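Long-range contacts in isoform A of Peptidoglycan-recognition protein LB (Drosophila melanogaster, PDB 7NSX), which hydrolyses, with zinc, the bond between N-acetylmuramoyl groups and L-amino acids in bacterial peptidoglycan, probably scavenging its immune-active forms: residues A[39-44]-A[149-154]; A[80-85]-A[109-114]; A[15-20]-A[90-95]; A[43-48]-A[117-122]. All coordinates share one frame; numbering follows the deposited sequence.

Interaction 1 (A[39-44]-A[149-154]); sequences PYVIIH and YKLLGH. With ZN (zinc ion), chain B.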
loop_
_atom_site.group_PDB
_atom_site.type_symbol
_atom_site.label_atom_id
_atom_site.label_comp_id
_atom_site.label_asym_id
_atom_site.label_seq_id
_atom_site.Cartn_x
_atom_site.Cartn_y
_atom_site.Cartn_z
ATOM N N PRO A 39 7.138 -11.534 -4.546
ATOM C CA PRO A 39 6.856 -11.663 -5.976
ATOM C C PRO A 39 5.719 -10.770 -6.474
ATOM O O PRO A 39 5.630 -10.597 -7.683
ATOM C CB PRO A 39 6.433 -13.129 -6.144
ATOM C CG PRO A 39 5.891 -13.507 -4.782
ATOM C CD PRO A 39 6.726 -12.725 -3.786
ATOM N N TYR A 40 4.893 -10.224 -5.563
ATOM C CA TYR A 40 3.731 -9.370 -5.927
ATOM C C TYR A 40 3.790 -7.998 -5.260
ATOM O O TYR A 40 4.186 -7.900 -4.108
ATOM C CB TYR A 40 2.407 -10.018 -5.529
ATOM C CG TYR A 40 2.116 -11.291 -6.275
ATOM C CD1 TYR A 40 2.498 -12.508 -5.749
ATOM C CD2 TYR A 40 1.532 -11.269 -7.532
ATOM C CE1 TYR A 40 2.308 -13.683 -6.449
ATOM C CE2 TYR A 40 1.293 -12.442 -8.233
ATOM C CZ TYR A 40 1.667 -13.650 -7.673
ATOM O OH TYR A 40 1.456 -14.829 -8.313
ATOM N N VAL A 41 3.357 -6.971 -6.003
ATOM C CA VAL A 41 2.986 -5.645 -5.463
ATOM C C VAL A 41 1.503 -5.414 -5.718
ATOM O O VAL A 41 1.053 -5.421 -6.901
ATOM C CB VAL A 41 3.869 -4.540 -6.060
ATOM C CG1 VAL A 41 3.417 -3.167 -5.619
ATOM C CG2 VAL A 41 5.324 -4.784 -5.680
ATOM N N ILE A 42 0.742 -5.160 -4.664
ATOM C CA ILE A 42 -0.719 -4.968 -4.838
ATOM C C ILE A 42 -1.091 -3.547 -4.424
ATOM O O ILE A 42 -0.810 -3.178 -3.270
ATOM C CB ILE A 42 -1.524 -6.042 -4.101
ATOM C CG1 ILE A 42 -1.192 -7.425 -4.671
ATOM C CG2 ILE A 42 -3.018 -5.709 -4.200
ATOM C CD1 ILE A 42 -1.492 -8.515 -3.728
ATOM N N ILE A 43 -1.758 -2.826 -5.332
ATOM C CA ILE A 43 -2.167 -1.411 -5.131
ATOM C C ILE A 43 -3.616 -1.393 -4.649
ATOM O O ILE A 43 -4.486 -2.120 -5.242
ATOM C CB ILE A 43 -1.951 -0.580 -6.412
ATOM C CG1 ILE A 43 -0.511 -0.702 -6.923
ATOM C CG2 ILE A 43 -2.329 0.878 -6.163
ATOM C CD1 ILE A 43 0.546 -0.212 -5.953
ATOM N N HIS A 44 -3.834 -0.604 -3.610
ATOM C CA HIS A 44 -5.135 -0.268 -2.987
ATOM C C HIS A 44 -5.331 1.252 -2.991
ATOM O O HIS A 44 -4.328 2.035 -3.030
ATOM C CB HIS A 44 -5.156 -0.770 -1.530
ATOM C CG HIS A 44 -4.849 -2.215 -1.343
ATOM N ND1 HIS A 44 -5.833 -3.186 -1.303
ATOM C CD2 HIS A 44 -3.672 -2.869 -1.181
ATOM C CE1 HIS A 44 -5.289 -4.359 -1.132
ATOM N NE2 HIS A 44 -3.965 -4.198 -1.054
ATOM N N TYR A 149 8.843 -8.912 -10.295
ATOM C CA TYR A 149 7.588 -8.750 -9.515
ATOM C C TYR A 149 6.430 -8.483 -10.478
ATOM O O TYR A 149 6.575 -7.897 -11.548
ATOM C CB TYR A 149 7.696 -7.622 -8.486
ATOM C CG TYR A 149 7.715 -6.232 -9.075
ATOM C CD1 TYR A 149 6.544 -5.518 -9.242
ATOM C CD2 TYR A 149 8.908 -5.605 -9.431
ATOM C CE1 TYR A 149 6.544 -4.236 -9.765
ATOM C CE2 TYR A 149 8.928 -4.321 -9.955
ATOM C CZ TYR A 149 7.739 -3.635 -10.123
ATOM O OH TYR A 149 7.736 -2.378 -10.630
ATOM N N LYS A 150 5.242 -8.881 -10.060
ATOM C CA LYS A 150 4.006 -8.593 -10.807
ATOM C C LYS A 150 3.233 -7.507 -10.048
ATOM O O LYS A 150 2.958 -7.711 -8.838
ATOM C CB LYS A 150 3.198 -9.885 -10.904
ATOM C CG LYS A 150 3.859 -11.031 -11.652
ATOM C CD LYS A 150 3.078 -12.312 -11.486
ATOM C CE LYS A 150 3.150 -13.216 -12.697
ATOM N NZ LYS A 150 4.537 -13.700 -12.909
ATOM N N LEU A 151 2.858 -6.438 -10.752
ATOM C CA LEU A 151 2.044 -5.338 -10.214
ATOM C C LEU A 151 0.570 -5.630 -10.521
ATOM O O LEU A 151 0.212 -5.808 -11.726
ATOM C CB LEU A 151 2.496 -4.017 -10.825
ATOM C CG LEU A 151 1.709 -2.788 -10.396
ATOM C CD1 LEU A 151 2.079 -2.380 -8.978
ATOM C CD2 LEU A 151 1.968 -1.661 -11.355
ATOM N N LEU A 152 -0.232 -5.672 -9.457
ATOM C CA LEU A 152 -1.694 -5.878 -9.496
ATOM C C LEU A 152 -2.409 -4.764 -8.736
ATOM O O LEU A 152 -1.823 -4.139 -7.826
ATOM C CB LEU A 152 -2.003 -7.225 -8.847
ATOM C CG LEU A 152 -1.255 -8.428 -9.418
ATOM C CD1 LEU A 152 -1.507 -9.653 -8.583
ATOM C CD2 LEU A 152 -1.632 -8.664 -10.867
ATOM N N GLY A 153 -3.656 -4.534 -9.127
ATOM C CA GLY A 153 -4.680 -3.867 -8.315
ATOM C C GLY A 153 -5.434 -4.897 -7.523
ATOM O O GLY A 153 -5.510 -6.063 -7.979
ATOM N N HIS A 154 -5.940 -4.495 -6.360
ATOM C CA HIS A 154 -6.690 -5.376 -5.440
ATOM C C HIS A 154 -7.786 -6.076 -6.254
ATOM O O HIS A 154 -7.932 -7.310 -6.084
ATOM C CB HIS A 154 -7.241 -4.546 -4.285
ATOM C CG HIS A 154 -7.873 -5.337 -3.193
ATOM N ND1 HIS A 154 -8.381 -4.721 -2.059
ATOM C CD2 HIS A 154 -8.087 -6.668 -3.035
ATOM C CE1 HIS A 154 -8.877 -5.637 -1.257
ATOM N NE2 HIS A 154 -8.702 -6.836 -1.831
HETATM ZN ZN ZN B . -7.882 -2.825 -1.504
#

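Interaction 2 (A[80-85]-A[109-114]); sequences YSFGIG and KSVGIV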
loop_
_atom_site.group_PDB
_atom_site.type_symbol
_atom_site.label_atom_id
_atom_site.label_comp_id
_atom_site.label_asym_id
_atom_site.label_seq_id
_atom_site.Cartn_x
_atom_site.Cartn_y
_atom_site.Cartn_z
ATOM N N TYR A 80 -2.024 -2.868 5.570
ATOM C CA TYR A 80 -1.169 -2.562 4.392
ATOM C C TYR A 80 0.307 -2.590 4.782
ATOM O O TYR A 80 0.673 -2.323 5.973
ATOM C CB TYR A 80 -1.573 -1.185 3.854
ATOM C CG TYR A 80 -3.030 -1.032 3.517
ATOM C CD1 TYR A 80 -3.864 -0.228 4.284
ATOM C CD2 TYR A 80 -3.587 -1.686 2.432
ATOM C CE1 TYR A 80 -5.192 -0.029 3.945
ATOM C CE2 TYR A 80 -4.916 -1.497 2.080
ATOM C CZ TYR A 80 -5.731 -0.680 2.851
ATOM O OH TYR A 80 -7.046 -0.507 2.504
ATOM N N SER A 81 1.171 -2.897 3.813
ATOM C CA SER A 81 2.638 -2.868 3.996
ATOM C C SER A 81 3.096 -1.407 4.133
ATOM O O SER A 81 3.942 -1.149 4.957
ATOM C CB SER A 81 3.358 -3.568 2.873
ATOM O OG SER A 81 2.775 -4.816 2.582
ATOM N N PHE A 82 2.533 -0.505 3.314
ATOM C CA PHE A 82 2.908 0.913 3.232
ATOM C C PHE A 82 1.684 1.726 2.841
ATOM O O PHE A 82 0.830 1.202 2.097
ATOM C CB PHE A 82 4.038 1.120 2.221
ATOM C CG PHE A 82 5.352 0.482 2.598
ATOM C CD1 PHE A 82 5.684 -0.778 2.139
ATOM C CD2 PHE A 82 6.249 1.128 3.438
ATOM C CE1 PHE A 82 6.901 -1.361 2.469
ATOM C CE2 PHE A 82 7.459 0.538 3.795
ATOM C CZ PHE A 82 7.794 -0.702 3.295
ATOM N N GLY A 83 1.663 2.986 3.310
ATOM C CA GLY A 83 0.702 4.026 2.916
ATOM C C GLY A 83 1.401 5.145 2.151
ATOM O O GLY A 83 2.606 5.403 2.368
ATOM N N ILE A 84 0.672 5.772 1.233
ATOM C CA ILE A 84 1.138 6.957 0.488
ATOM C C ILE A 84 0.159 8.107 0.702
ATOM O O ILE A 84 -1.049 7.938 0.486
ATOM C CB ILE A 84 1.379 6.604 -0.978
ATOM C CG1 ILE A 84 2.485 5.536 -1.032
ATOM C CG2 ILE A 84 1.732 7.883 -1.726
ATOM C CD1 ILE A 84 2.762 5.010 -2.353
ATOM N N GLY A 85 0.681 9.240 1.149
ATOM C CA GLY A 85 -0.126 10.444 1.401
ATOM C C GLY A 85 -0.081 11.420 0.244
ATOM O O GLY A 85 0.862 11.367 -0.609
ATOM N N LYS A 109 3.094 -12.962 0.386
ATOM C CA LYS A 109 3.991 -12.933 -0.800
ATOM C C LYS A 109 3.862 -11.608 -1.555
ATOM O O LYS A 109 4.079 -11.620 -2.771
ATOM C CB LYS A 109 3.581 -14.088 -1.718
ATOM C CG LYS A 109 2.139 -14.036 -2.188
ATOM C CD LYS A 109 1.730 -15.236 -3.017
ATOM C CE LYS A 109 1.478 -16.463 -2.165
ATOM N NZ LYS A 109 0.661 -17.444 -2.897
ATOM N N SER A 110 3.455 -10.533 -0.881
ATOM C CA SER A 110 3.168 -9.226 -1.528
ATOM C C SER A 110 3.559 -8.061 -0.614
ATOM O O SER A 110 3.699 -8.206 0.634
ATOM C CB SER A 110 1.740 -9.091 -1.993
ATOM O OG SER A 110 0.847 -8.887 -0.913
ATOM N N VAL A 111 3.843 -6.957 -1.295
ATOM C CA VAL A 111 3.841 -5.597 -0.726
ATOM C C VAL A 111 2.476 -4.982 -1.056
ATOM O O VAL A 111 2.203 -4.767 -2.263
ATOM C CB VAL A 111 5.001 -4.773 -1.302
ATOM C CG1 VAL A 111 5.104 -3.437 -0.584
ATOM C CG2 VAL A 111 6.317 -5.535 -1.210
ATOM N N GLY A 112 1.669 -4.730 -0.031
ATOM C CA GLY A 112 0.365 -4.053 -0.146
ATOM C C GLY A 112 0.531 -2.560 0.064
ATOM O O GLY A 112 0.889 -2.146 1.180
ATOM N N ILE A 113 0.355 -1.769 -0.989
ATOM C CA ILE A 113 0.580 -0.298 -0.923
ATOM C C ILE A 113 -0.777 0.412 -1.031
ATOM O O ILE A 113 -1.486 0.153 -2.002
ATOM C CB ILE A 113 1.502 0.182 -2.044
ATOM C CG1 ILE A 113 2.814 -0.602 -2.093
ATOM C CG2 ILE A 113 1.725 1.687 -1.910
ATOM C CD1 ILE A 113 3.703 -0.196 -3.244
ATOM N N VAL A 114 -1.123 1.247 -0.070
ATOM C CA VAL A 114 -2.415 1.977 -0.090
ATOM C C VAL A 114 -2.139 3.438 -0.449
ATOM O O VAL A 114 -1.319 4.062 0.208
ATOM C CB VAL A 114 -3.240 1.854 1.207
ATOM C CG1 VAL A 114 -2.561 2.448 2.409
ATOM C CG2 VAL A 114 -4.621 2.488 1.002
#

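Interaction 3 (A[15-20]-A[90-95]); sequences ARLLSR and IYTGRG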
loop_
_atom_site.group_PDB
_atom_site.type_symbol
_atom_site.label_atom_id
_atom_site.label_comp_id
_atom_site.label_asym_id
_atom_site.label_seq_id
_atom_site.Cartn_x
_atom_site.Cartn_y
_atom_site.Cartn_z
ATOM N N ALA A 15 10.107 12.614 -1.861
ATOM C CA ALA A 15 9.474 11.531 -1.056
ATOM C C ALA A 15 10.464 10.997 -0.011
ATOM O O ALA A 15 11.612 10.657 -0.346
ATOM C CB ALA A 15 8.938 10.412 -1.928
ATOM N N ARG A 16 10.024 10.974 1.236
ATOM C CA ARG A 16 10.758 10.367 2.364
ATOM C C ARG A 16 10.017 9.111 2.779
ATOM O O ARG A 16 8.753 9.094 2.711
ATOM C CB ARG A 16 10.832 11.310 3.561
ATOM C CG ARG A 16 11.431 12.660 3.218
ATOM C CD ARG A 16 12.946 12.660 3.261
ATOM N NE ARG A 16 13.352 14.006 2.875
ATOM C CZ ARG A 16 13.461 14.427 1.617
ATOM N NH1 ARG A 16 13.236 13.605 0.599
ATOM N NH2 ARG A 16 13.822 15.679 1.383
ATOM N N LEU A 17 10.780 8.113 3.208
ATOM C CA LEU A 17 10.223 6.919 3.875
ATOM C C LEU A 17 10.106 7.238 5.364
ATOM O O LEU A 17 11.138 7.401 6.028
ATOM C CB LEU A 17 11.130 5.723 3.600
ATOM C CG LEU A 17 10.611 4.381 4.124
ATOM C CD1 LEU A 17 10.954 4.214 5.595
ATOM C CD2 LEU A 17 9.112 4.238 3.888
ATOM N N LEU A 18 8.890 7.398 5.865
ATOM C CA LEU A 18 8.662 7.685 7.291
ATOM C C LEU A 18 8.400 6.367 8.009
ATOM O O LEU A 18 7.707 5.506 7.443
ATOM C CB LEU A 18 7.518 8.686 7.422
ATOM C CG LEU A 18 7.706 9.947 6.566
ATOM C CD1 LEU A 18 6.582 10.934 6.799
ATOM C CD2 LEU A 18 9.050 10.622 6.841
ATOM N N SER A 19 9.038 6.215 9.167
ATOM C CA SER A 19 9.013 5.011 10.029
ATOM C C SER A 19 7.675 4.974 10.750
ATOM O O SER A 19 7.003 6.027 10.813
ATOM C CB SER A 19 10.129 5.044 11.033
ATOM O OG SER A 19 9.859 6.078 11.964
ATOM N N ARG A 20 7.353 3.832 11.343
ATOM C CA ARG A 20 6.146 3.665 12.192
ATOM C C ARG A 20 6.153 4.743 13.286
ATOM O O ARG A 20 5.093 5.366 13.535
ATOM C CB ARG A 20 6.119 2.259 12.795
ATOM C CG ARG A 20 5.867 1.151 11.786
ATOM C CD ARG A 20 5.962 -0.198 12.472
ATOM N NE ARG A 20 4.801 -0.363 13.338
ATOM C CZ ARG A 20 3.632 -0.836 12.956
ATOM N NH1 ARG A 20 3.446 -1.208 11.701
ATOM N NH2 ARG A 20 2.645 -0.951 13.821
ATOM N N ILE A 90 5.925 8.534 2.065
ATOM C CA ILE A 90 5.608 7.094 2.257
ATOM C C ILE A 90 5.644 6.803 3.737
ATOM O O ILE A 90 6.641 7.215 4.407
ATOM C CB ILE A 90 6.580 6.203 1.478
ATOM C CG1 ILE A 90 6.517 6.537 -0.012
ATOM C CG2 ILE A 90 6.267 4.749 1.765
ATOM C CD1 ILE A 90 7.844 6.647 -0.656
ATOM N N TYR A 91 4.599 6.128 4.215
ATOM C CA TYR A 91 4.386 5.760 5.630
ATOM C C TYR A 91 4.567 4.250 5.771
ATOM O O TYR A 91 3.807 3.503 5.134
ATOM C CB TYR A 91 3.016 6.248 6.099
ATOM C CG TYR A 91 2.895 7.745 6.076
ATOM C CD1 TYR A 91 2.556 8.428 4.917
ATOM C CD2 TYR A 91 3.253 8.489 7.185
ATOM C CE1 TYR A 91 2.471 9.811 4.888
ATOM C CE2 TYR A 91 3.187 9.872 7.166
ATOM C CZ TYR A 91 2.802 10.536 6.014
ATOM O OH TYR A 91 2.776 11.898 5.996
ATOM N N THR A 92 5.540 3.818 6.569
ATOM C CA THR A 92 5.723 2.373 6.849
ATOM C C THR A 92 4.476 1.841 7.557
ATOM O O THR A 92 4.144 2.368 8.626
ATOM C CB THR A 92 6.984 2.085 7.682
ATOM O OG1 THR A 92 8.100 2.675 7.012
ATOM C CG2 THR A 92 7.217 0.602 7.867
ATOM N N GLY A 93 3.840 0.807 6.989
ATOM C CA GLY A 93 2.809 0.011 7.654
ATOM C C GLY A 93 3.462 -1.214 8.270
ATOM O O GLY A 93 4.416 -1.055 9.037
ATOM N N ARG A 94 3.066 -2.408 7.862
ATOM C CA ARG A 94 3.750 -3.649 8.304
ATOM C C ARG A 94 5.168 -3.701 7.721
ATOM O O ARG A 94 6.021 -4.386 8.295
ATOM C CB ARG A 94 2.914 -4.853 7.889
ATOM C CG ARG A 94 1.533 -4.846 8.497
ATOM C CD ARG A 94 0.885 -6.184 8.447
ATOM N NE ARG A 94 -0.445 -6.070 9.012
ATOM C CZ ARG A 94 -1.211 -7.092 9.361
ATOM N NH1 ARG A 94 -0.785 -8.335 9.184
ATOM N NH2 ARG A 94 -2.415 -6.874 9.863
ATOM N N GLY A 95 5.402 -3.072 6.562
ATOM C CA GLY A 95 6.723 -3.039 5.944
ATOM C C GLY A 95 7.006 -4.293 5.148
ATOM O O GLY A 95 6.111 -5.129 4.930
#

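Interaction 4 (A[43-48]-A[117-122]); sequences IHHSYM and GDWRTE. With ZN (zinc ion), chain B.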
loop_
_atom_site.group_PDB
_atom_site.type_symbol
_atom_site.label_atom_id
_atom_site.label_comp_id
_atom_site.label_asym_id
_atom_site.label_seq_id
_atom_site.Cartn_x
_atom_site.Cartn_y
_atom_site.Cartn_z
ATOM N N ILE A 43 -1.758 -2.826 -5.332
ATOM C CA ILE A 43 -2.167 -1.411 -5.131
ATOM C C ILE A 43 -3.616 -1.393 -4.649
ATOM O O ILE A 43 -4.486 -2.120 -5.242
ATOM C CB ILE A 43 -1.951 -0.580 -6.412
ATOM C CG1 ILE A 43 -0.511 -0.702 -6.923
ATOM C CG2 ILE A 43 -2.329 0.878 -6.163
ATOM C CD1 ILE A 43 0.546 -0.212 -5.953
ATOM N N HIS A 44 -3.834 -0.604 -3.610
ATOM C CA HIS A 44 -5.135 -0.268 -2.987
ATOM C C HIS A 44 -5.331 1.252 -2.991
ATOM O O HIS A 44 -4.328 2.035 -3.030
ATOM C CB HIS A 44 -5.156 -0.770 -1.530
ATOM C CG HIS A 44 -4.849 -2.215 -1.343
ATOM N ND1 HIS A 44 -5.833 -3.186 -1.303
ATOM C CD2 HIS A 44 -3.672 -2.869 -1.181
ATOM C CE1 HIS A 44 -5.289 -4.359 -1.132
ATOM N NE2 HIS A 44 -3.965 -4.198 -1.054
ATOM N N HIS A 45 -6.571 1.683 -2.776
ATOM C CA HIS A 45 -6.877 3.029 -2.222
ATOM C C HIS A 45 -7.553 2.830 -0.865
ATOM O O HIS A 45 -8.068 1.717 -0.606
ATOM C CB HIS A 45 -7.665 3.891 -3.233
ATOM C CG HIS A 45 -9.090 3.491 -3.437
ATOM N ND1 HIS A 45 -10.020 4.361 -3.992
ATOM C CD2 HIS A 45 -9.759 2.347 -3.122
ATOM C CE1 HIS A 45 -11.213 3.758 -4.002
ATOM N NE2 HIS A 45 -11.065 2.505 -3.504
ATOM N N SER A 46 -7.464 3.822 0.011
ATOM C CA SER A 46 -8.064 3.757 1.365
ATOM C C SER A 46 -9.583 3.899 1.230
ATOM O O SER A 46 -10.295 3.211 2.006
ATOM C CB SER A 46 -7.477 4.756 2.318
ATOM O OG SER A 46 -7.688 6.080 1.883
ATOM N N TYR A 47 -10.043 4.680 0.243
ATOM C CA TYR A 47 -11.464 5.093 0.059
ATOM C C TYR A 47 -11.836 6.045 1.202
ATOM O O TYR A 47 -12.101 7.213 0.982
ATOM C CB TYR A 47 -12.427 3.898 -0.012
ATOM C CG TYR A 47 -13.855 4.338 -0.227
ATOM C CD1 TYR A 47 -14.262 4.798 -1.471
ATOM C CD2 TYR A 47 -14.768 4.406 0.821
ATOM C CE1 TYR A 47 -15.553 5.255 -1.686
ATOM C CE2 TYR A 47 -16.063 4.874 0.623
ATOM C CZ TYR A 47 -16.456 5.297 -0.639
ATOM O OH TYR A 47 -17.721 5.768 -0.886
ATOM N N MET A 48 -11.827 5.527 2.423
ATOM C CA MET A 48 -11.932 6.305 3.681
ATOM C C MET A 48 -10.762 5.848 4.534
ATOM O O MET A 48 -10.697 4.652 4.810
ATOM C CB MET A 48 -13.241 5.981 4.422
ATOM C CG MET A 48 -14.331 7.018 4.246
ATOM S SD MET A 48 -13.852 8.652 4.894
ATOM C CE MET A 48 -13.317 8.246 6.558
ATOM N N GLY A 117 -7.029 7.935 -0.007
ATOM C CA GLY A 117 -8.050 8.700 -0.735
ATOM C C GLY A 117 -8.909 7.785 -1.569
ATOM O O GLY A 117 -8.690 6.557 -1.550
ATOM N N ASP A 118 -9.876 8.393 -2.249
ATOM C CA ASP A 118 -10.870 7.750 -3.134
ATOM C C ASP A 118 -10.481 8.093 -4.562
ATOM O O ASP A 118 -10.634 9.283 -4.948
ATOM C CB ASP A 118 -12.254 8.244 -2.732
ATOM C CG ASP A 118 -13.376 7.817 -3.653
ATOM O OD1 ASP A 118 -13.164 6.864 -4.453
ATOM O OD2 ASP A 118 -14.470 8.425 -3.521
ATOM N N TRP A 119 -9.936 7.115 -5.277
ATOM C CA TRP A 119 -9.415 7.253 -6.662
ATOM C C TRP A 119 -10.289 6.474 -7.654
ATOM O O TRP A 119 -9.799 5.927 -8.666
ATOM C CB TRP A 119 -7.940 6.843 -6.670
ATOM C CG TRP A 119 -7.199 7.593 -5.615
ATOM C CD1 TRP A 119 -6.560 7.059 -4.542
ATOM C CD2 TRP A 119 -7.086 9.021 -5.483
ATOM N NE1 TRP A 119 -6.041 8.049 -3.763
ATOM C CE2 TRP A 119 -6.319 9.263 -4.325
ATOM C CE3 TRP A 119 -7.503 10.117 -6.250
ATOM C CZ2 TRP A 119 -5.997 10.547 -3.884
ATOM C CZ3 TRP A 119 -7.197 11.390 -5.813
ATOM C CH2 TRP A 119 -6.458 11.601 -4.646
ATOM N N ARG A 120 -11.587 6.434 -7.383
ATOM C CA ARG A 120 -12.551 5.859 -8.345
ATOM C C ARG A 120 -12.518 6.683 -9.620
ATOM O O ARG A 120 -12.364 6.067 -10.664
ATOM C CB ARG A 120 -13.934 5.752 -7.707
ATOM C CG ARG A 120 -14.027 4.523 -6.814
ATOM C CD ARG A 120 -15.382 4.413 -6.164
ATOM N NE ARG A 120 -15.653 5.658 -5.470
ATOM C CZ ARG A 120 -16.855 6.044 -5.067
ATOM N NH1 ARG A 120 -17.903 5.271 -5.312
ATOM N NH2 ARG A 120 -16.995 7.197 -4.432
ATOM N N THR A 121 -12.585 8.007 -9.515
ATOM C CA THR A 121 -12.779 8.906 -10.682
ATOM C C THR A 121 -11.577 9.835 -10.839
ATOM O O THR A 121 -11.117 10.018 -11.966
ATOM C CB THR A 121 -14.131 9.628 -10.556
ATOM O OG1 THR A 121 -14.195 10.281 -9.289
ATOM C CG2 THR A 121 -15.288 8.665 -10.662
ATOM N N GLU A 122 -11.086 10.377 -9.739
ATOM C CA GLU A 122 -9.948 11.323 -9.692
ATOM C C GLU A 122 -8.628 10.545 -9.727
ATOM O O GLU A 122 -8.560 9.441 -9.154
ATOM C CB GLU A 122 -10.090 12.165 -8.427
ATOM C CG GLU A 122 -9.155 13.340 -8.383
ATOM C CD GLU A 122 -9.390 14.320 -9.522
ATOM O OE1 GLU A 122 -10.522 14.296 -10.092
ATOM O OE2 GLU A 122 -8.441 15.071 -9.855
HETATM ZN ZN ZN B . -7.882 -2.825 -1.504
#

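Interaction 1 (A[39-44]-A[149-154])
V41 and I43 meet L151 on one face of a parallel strand pair, and a single methyl does the touching: L151 CD1 lies 3.7 Å from V41 CG1 and equally near I43 CG1. L151 reaches both because its CG stands anti to the backbone N (chi1 178°), which turns the branch across to the other strand. V41 CG2, on its other branch, meets the ring of Y149 at CD1. On the reverse face Y40 runs alongside K150, its CE2 3.7 Å from the lysine CD, while its CD2 is 3.6 Å from L152 CD1. With an alanine at the tyrosine position, L152 CD1 and the aliphatic chain of K150 would probably lose their aromatic neighbour. Between the faces, five backbone hydrogen bonds run from K150 N to P39 O through to H154 N to I43 O; the straightest, L152 N to V41 O, has an N-H...O angle of 176°. The polar end is the metal site. H44 ND1 (2.1 Å) and H154 ND1 (2.0 Å) both bind the zinc ion, and the edge of the H44 ring is turned toward the face of H154, the planes 68° apart. C162 adds the third protein ligand; zinc on ND1 and a hydrogen bond from NE2 to H102 together restrict the rotation of the H44 ring. Strand 149-153 forms one edge of the sheet; strand 38-45 continues it inward to strand 110-115, with helix 126-142 packed on V41 and Y149 and helix 165-171 on I43.

Interaction 2 (A[80-85]-A[109-114])
V114 sets its side chain over the face of the Y80 ring. Its CB sits 3.5 Å from the ring centroid and 4° off the normal, a CH-pi contact; CG1 reaches Y80 CD1 at 3.5 Å and also nears the F82 carbonyl oxygen, while CG2 lies over the phenolic end, 3.8 Å from Y80 CZ. With V114 CG1 between the backbone N and the carbonyl carbon, this rotamer (chi1 63°) lays CG1 toward the CB end of the Y80 ring and CG2 toward its CZ end. Y80, inferred to be essential for coordinating the zinc hydrate, also has its ring against that of the zinc ligand H44. Strands 82-84 and 110-115 are parallel neighbours in the middle of the mixed sheet of this amidase fold, joined by bonds such as V114 N to F82 O and I84 N to V114 O. Just before the first strand, S81 OG accepts the G112 amide at 2.8 Å, and G112 O in turn takes F82 N and, weakly, S81 N. On the face away from Y80, V111 CG1 comes to the edge of the F82 ring, 3.8 Å from F82 CD1, and I84 CD1 touches I113 CG2 at 3.5 Å, where helix 126-142 packs against F82, I84 and I113.

Interaction 3 (A[15-20]-A[90-95])
L17 and I90 cross at about a right angle on one face of a short parallel strand pair, L17 CD2 meeting I90 CG2 at 3.6 Å. The other methyl of L17, CD1, reaches the hydroxyl oxygen of T92. On the reverse face L18 and Y91 instead run side by side and point the same way; L18 CD1 lies 3.6 Å from Y91 CE2. T92 turns its hydroxyl toward the neighbouring strand, with OG1 anti to its own carbonyl carbon (chi1 -54°), and there OG1 donates to L18 O at 2.9 Å. The same oxygen accepts T92 N, so one carbonyl is gripped twice by one residue. I90 N to R16 O and L18 N to I90 O, the latter 2.7 Å long, complete the ladder. Beyond its end R20 bends at chi3 and brings NH1 within 2.8 Å of G93 O. The oxygen lies in the guanidinium plane, but the donor stands above the carbonyl plane, 70° out of it, rather than on a lone pair. NH1 also forms a salt bridge with D77, and NH2 bonds to R26 O. Were R20 a leucine, D77 is likely to be left without its charged mate, and G93 O and R26 O without these donors. Strand 17-18 is the outermost strand on this side of the sheet, next to 90-92, which runs antiparallel to 82-84 beyond it; helix 126-142 lies against A15 and I90, while helix 55-72 packs on Y91 and R20 from the other face.

Interaction 4 (A[43-48]-A[117-122])
A histidine side chain takes the place of a backbone acceptor here: H45 ND1 accepts the amide of W119 at 3.0 Å. The N-H...N angle is 172° and the donor lies in the ring plane. H45 CG sits between its backbone N and carbonyl carbon (chi1 73°), a torsion that swings the ring toward the loop, while H45 CB packs 3.6 Å from W119 CD1. S46 OG receives the G117 amide at 2.7 Å and is also hydrogen-bonded with P49 O. Y47 N returns a bond to G117 O, from above the carbonyl plane. G117 has backbone angles that call for glycine, and a CB there would run into the W119 ring. At the outer rim, R120 grips D118 side-on, NE to OD1 at 2.9 Å and NH2 to OD2 at 3.0 Å, both on the syn side. The edge of the Y47 ring meets one face of this guanidinium, Y47 CE1 3.7 Å from R120 CZ, with the planes 79° apart. The contact ties the end of strand 38-45, just past the zinc ligand H44, to the loop between strand 110-115 and helix 126-142; helix 165-171 packs against W119.

How the interactions relate
Interactions 1, 2 and 3 are parallel strand pairings within one mixed sheet, whereas interaction 4 joins a strand end to a loop. Interaction 2 lies at the centre of the chain and is almost wholly buried; interaction 1 is also largely buried, and interactions 3 and 4 are partly exposed. Strand 38-45 serves both interactions 1 and 4, which share H44, and its backbone bonds to V111 and I113 tie it to interaction 2, itself bonded to interaction 3 through G83 with Y91 and S81 with G93. Interactions 1 and 2 combine backbone ladders with apolar packing, with a serine-amide bond in 2 and metal ligands ending 1; side-chain polar bonds weigh more in 3, just past strand 17-18, and in 4.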